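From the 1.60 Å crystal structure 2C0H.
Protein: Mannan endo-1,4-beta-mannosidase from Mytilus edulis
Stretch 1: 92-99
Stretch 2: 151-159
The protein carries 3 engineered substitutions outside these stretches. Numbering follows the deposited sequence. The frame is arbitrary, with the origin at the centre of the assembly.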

# COMPACT_ATOMS: atom_id res chain seq x y z
N ASP A 92 -12.96 14.41 7.98
CA ASP A 92 -12.41 13.33 8.85
C ASP A 92 -10.97 12.99 8.47
O ASP A 92 -10.10 12.88 9.32
CB ASP A 92 -13.25 12.05 8.76
CG ASP A 92 -14.46 12.03 9.69
OD1 ASP A 92 -14.78 13.02 10.37
OD2 ASP A 92 -15.09 10.96 9.71
N MET A 93 -10.70 12.81 7.18
CA MET A 93 -9.34 12.50 6.73
C MET A 93 -8.39 13.67 7.06
O MET A 93 -7.26 13.45 7.48
CB MET A 93 -9.33 12.16 5.22
CG MET A 93 -10.03 10.83 4.87
SD MET A 93 -10.25 10.52 3.09
CE MET A 93 -8.62 9.90 2.69
N ARG A 94 -8.86 14.91 6.88
CA ARG A 94 -8.05 16.10 7.16
C ARG A 94 -7.75 16.22 8.65
O ARG A 94 -6.65 16.61 9.01
CB ARG A 94 -8.72 17.37 6.63
CG ARG A 94 -7.75 18.46 6.31
CD ARG A 94 -8.43 19.75 5.92
NE ARG A 94 -9.15 19.69 4.64
CZ ARG A 94 -8.56 19.75 3.45
NH1 ARG A 94 -7.24 19.83 3.33
NH2 ARG A 94 -9.31 19.73 2.35
N ALA A 95 -8.71 15.89 9.51
CA ALA A 95 -8.48 15.98 10.97
C ALA A 95 -7.38 15.01 11.37
O ALA A 95 -6.53 15.34 12.20
CB ALA A 95 -9.74 15.70 11.75
N TYR A 96 -7.43 13.80 10.81
CA TYR A 96 -6.40 12.79 11.07
C TYR A 96 -5.05 13.25 10.56
O TYR A 96 -4.04 13.13 11.24
CB TYR A 96 -6.78 11.43 10.46
CG TYR A 96 -5.78 10.30 10.70
CD1 TYR A 96 -5.26 10.06 11.98
CD2 TYR A 96 -5.38 9.45 9.68
CE1 TYR A 96 -4.36 9.02 12.19
CE2 TYR A 96 -4.48 8.42 9.90
CZ TYR A 96 -3.97 8.20 11.16
OH TYR A 96 -3.08 7.16 11.36
N LEU A 97 -5.02 13.79 9.35
CA LEU A 97 -3.77 14.32 8.81
C LEU A 97 -3.18 15.46 9.68
O LEU A 97 -1.97 15.53 9.82
CB LEU A 97 -3.96 14.77 7.34
CG LEU A 97 -4.16 13.62 6.35
CD1 LEU A 97 -4.70 14.18 5.03
CD2 LEU A 97 -2.87 12.82 6.09
N HIS A 98 -4.03 16.31 10.26
CA HIS A 98 -3.55 17.39 11.14
C HIS A 98 -2.96 16.80 12.42
O HIS A 98 -1.93 17.28 12.88
CB HIS A 98 -4.65 18.38 11.51
CG HIS A 98 -5.08 19.27 10.39
ND1 HIS A 98 -4.37 19.42 9.23
CD2 HIS A 98 -6.17 20.06 10.28
CE1 HIS A 98 -5.00 20.27 8.44
NE2 HIS A 98 -6.10 20.67 9.05
N ALA A 99 -3.59 15.76 12.96
CA ALA A 99 -3.02 15.05 14.12
C ALA A 99 -1.66 14.42 13.81
O ALA A 99 -0.72 14.51 14.60
CB ALA A 99 -4.00 14.00 14.62
N ASN A 151 -2.47 19.20 -0.47
CA ASN A 151 -1.60 20.19 0.18
C ASN A 151 -1.38 19.91 1.67
O ASN A 151 -0.75 20.70 2.37
CB ASN A 151 -2.13 21.61 -0.04
CG ASN A 151 -2.15 22.01 -1.51
OD1 ASN A 151 -1.20 21.75 -2.25
ND2 ASN A 151 -3.23 22.66 -1.93
N GLU A 152 -1.88 18.77 2.15
CA GLU A 152 -1.66 18.40 3.54
C GLU A 152 -0.27 17.82 3.70
O GLU A 152 0.07 16.86 3.03
CB GLU A 152 -2.70 17.38 4.00
CG GLU A 152 -4.09 17.97 4.17
CD GLU A 152 -4.16 19.00 5.29
OE1 GLU A 152 -3.30 18.96 6.20
OE2 GLU A 152 -5.06 19.88 5.26
N LYS A 153 0.52 18.42 4.59
CA LYS A 153 1.91 18.02 4.75
C LYS A 153 2.08 16.59 5.26
O LYS A 153 3.09 15.96 4.98
CB LYS A 153 2.67 18.98 5.65
CG LYS A 153 3.08 20.29 4.98
CD LYS A 153 3.58 21.34 5.97
CE LYS A 153 4.43 20.75 7.07
NZ LYS A 153 5.17 21.81 7.81
N ALA A 154 1.10 16.07 6.00
CA ALA A 154 1.18 14.70 6.49
C ALA A 154 0.70 13.62 5.51
O ALA A 154 0.76 12.44 5.82
CB ALA A 154 0.45 14.57 7.80
N LEU A 155 0.23 14.00 4.32
CA LEU A 155 -0.19 12.99 3.36
C LEU A 155 1.02 12.39 2.64
O LEU A 155 1.70 13.06 1.87
CB LEU A 155 -1.18 13.57 2.35
CG LEU A 155 -1.60 12.60 1.25
CD1 LEU A 155 -2.41 11.43 1.81
CD2 LEU A 155 -2.39 13.34 0.19
N GLY A 156 1.34 11.13 2.96
CA GLY A 156 2.41 10.41 2.29
C GLY A 156 2.05 9.94 0.90
O GLY A 156 2.83 10.11 -0.03
N GLY A 157 0.88 9.32 0.75
CA GLY A 157 0.47 8.80 -0.55
C GLY A 157 -0.67 7.82 -0.48
O GLY A 157 -1.40 7.75 0.53
N TRP A 158 -0.84 7.09 -1.59
CA TRP A 158 -2.00 6.23 -1.84
C TRP A 158 -1.58 4.82 -2.29
O TRP A 158 -0.76 4.66 -3.19
CB TRP A 158 -2.91 6.85 -2.93
CG TRP A 158 -3.34 8.26 -2.65
CD1 TRP A 158 -2.75 9.41 -3.11
CD2 TRP A 158 -4.46 8.68 -1.87
NE1 TRP A 158 -3.42 10.50 -2.65
CE2 TRP A 158 -4.49 10.09 -1.89
CE3 TRP A 158 -5.44 8.00 -1.14
CZ2 TRP A 158 -5.45 10.83 -1.21
CZ3 TRP A 158 -6.41 8.73 -0.47
CH2 TRP A 158 -6.40 10.13 -0.51
N ASP A 159 -2.16 3.80 -1.66
CA ASP A 159 -1.99 2.41 -2.06
C ASP A 159 -3.32 1.99 -2.68
O ASP A 159 -4.35 2.04 -2.01
CB ASP A 159 -1.61 1.60 -0.80
CG ASP A 159 -1.62 0.10 -0.97
OD1 ASP A 159 -1.95 -0.45 -2.05
OD2 ASP A 159 -1.28 -0.57 0.05

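The polar part of this contact centres on Glu-152, whose CA-to-CB bond points toward the helix that includes residues 92-99. Its carboxylate offers two oxygens, OE2 meeting Arg-94 and OE1 lying near His-98. With Arg-94 it forms a salt bridge: NH1 of Arg-94 donates a hydrogen bond to OE2 of Glu-152 over 2.9 Å, with an N-H...O angle of 160°. The oxygen lies at the edge of the guanidinium, near its plane, where the N-H groups point, so charge attraction and hydrogen-bond direction reinforce each other. The CA-to-CB bond of Arg-94 points sideways, but its long side chain, with chi1 and chi2 both t, brings the charged end to the acid. One helical turn further on, His-98 places its ND1 3.2 Å from OE1 of Glu-152. The imidazole suits this place by carrying a polar nitrogen in its ring plane, near which that oxygen lies; whether a hydrogen bond forms is left open by the geometry. With both chi1 and chi2 in m, Glu-152 is folded rather than extended.

The apolar contacts gather mainly around Leu-97, whose CA-to-CB bond points toward the second stretch. Its CD2 lies 4.1 Å from CB of Ala-154 and 4.2 Å from CB of Leu-155, while its CD1 is 3.9 Å from CB of Glu-152. A branched side chain thus reaches several neighbours at once. One helical turn before Leu-97, CE of Met-93 approaches CH2 of Trp-158 at 3.9 Å; the indole edge offers apolar carbon to this methyl, and the flexible thioether chain is well suited to such packing.

Backbone also takes part. Ala-154, within the type I turn from Glu-152 to Leu-155, places its CB 3.3 Å from the carbonyl O of Leu-97. Its small methyl suits this close approach, where the CA atoms of Leu-97 and Ala-154 are 5.5 Å apart.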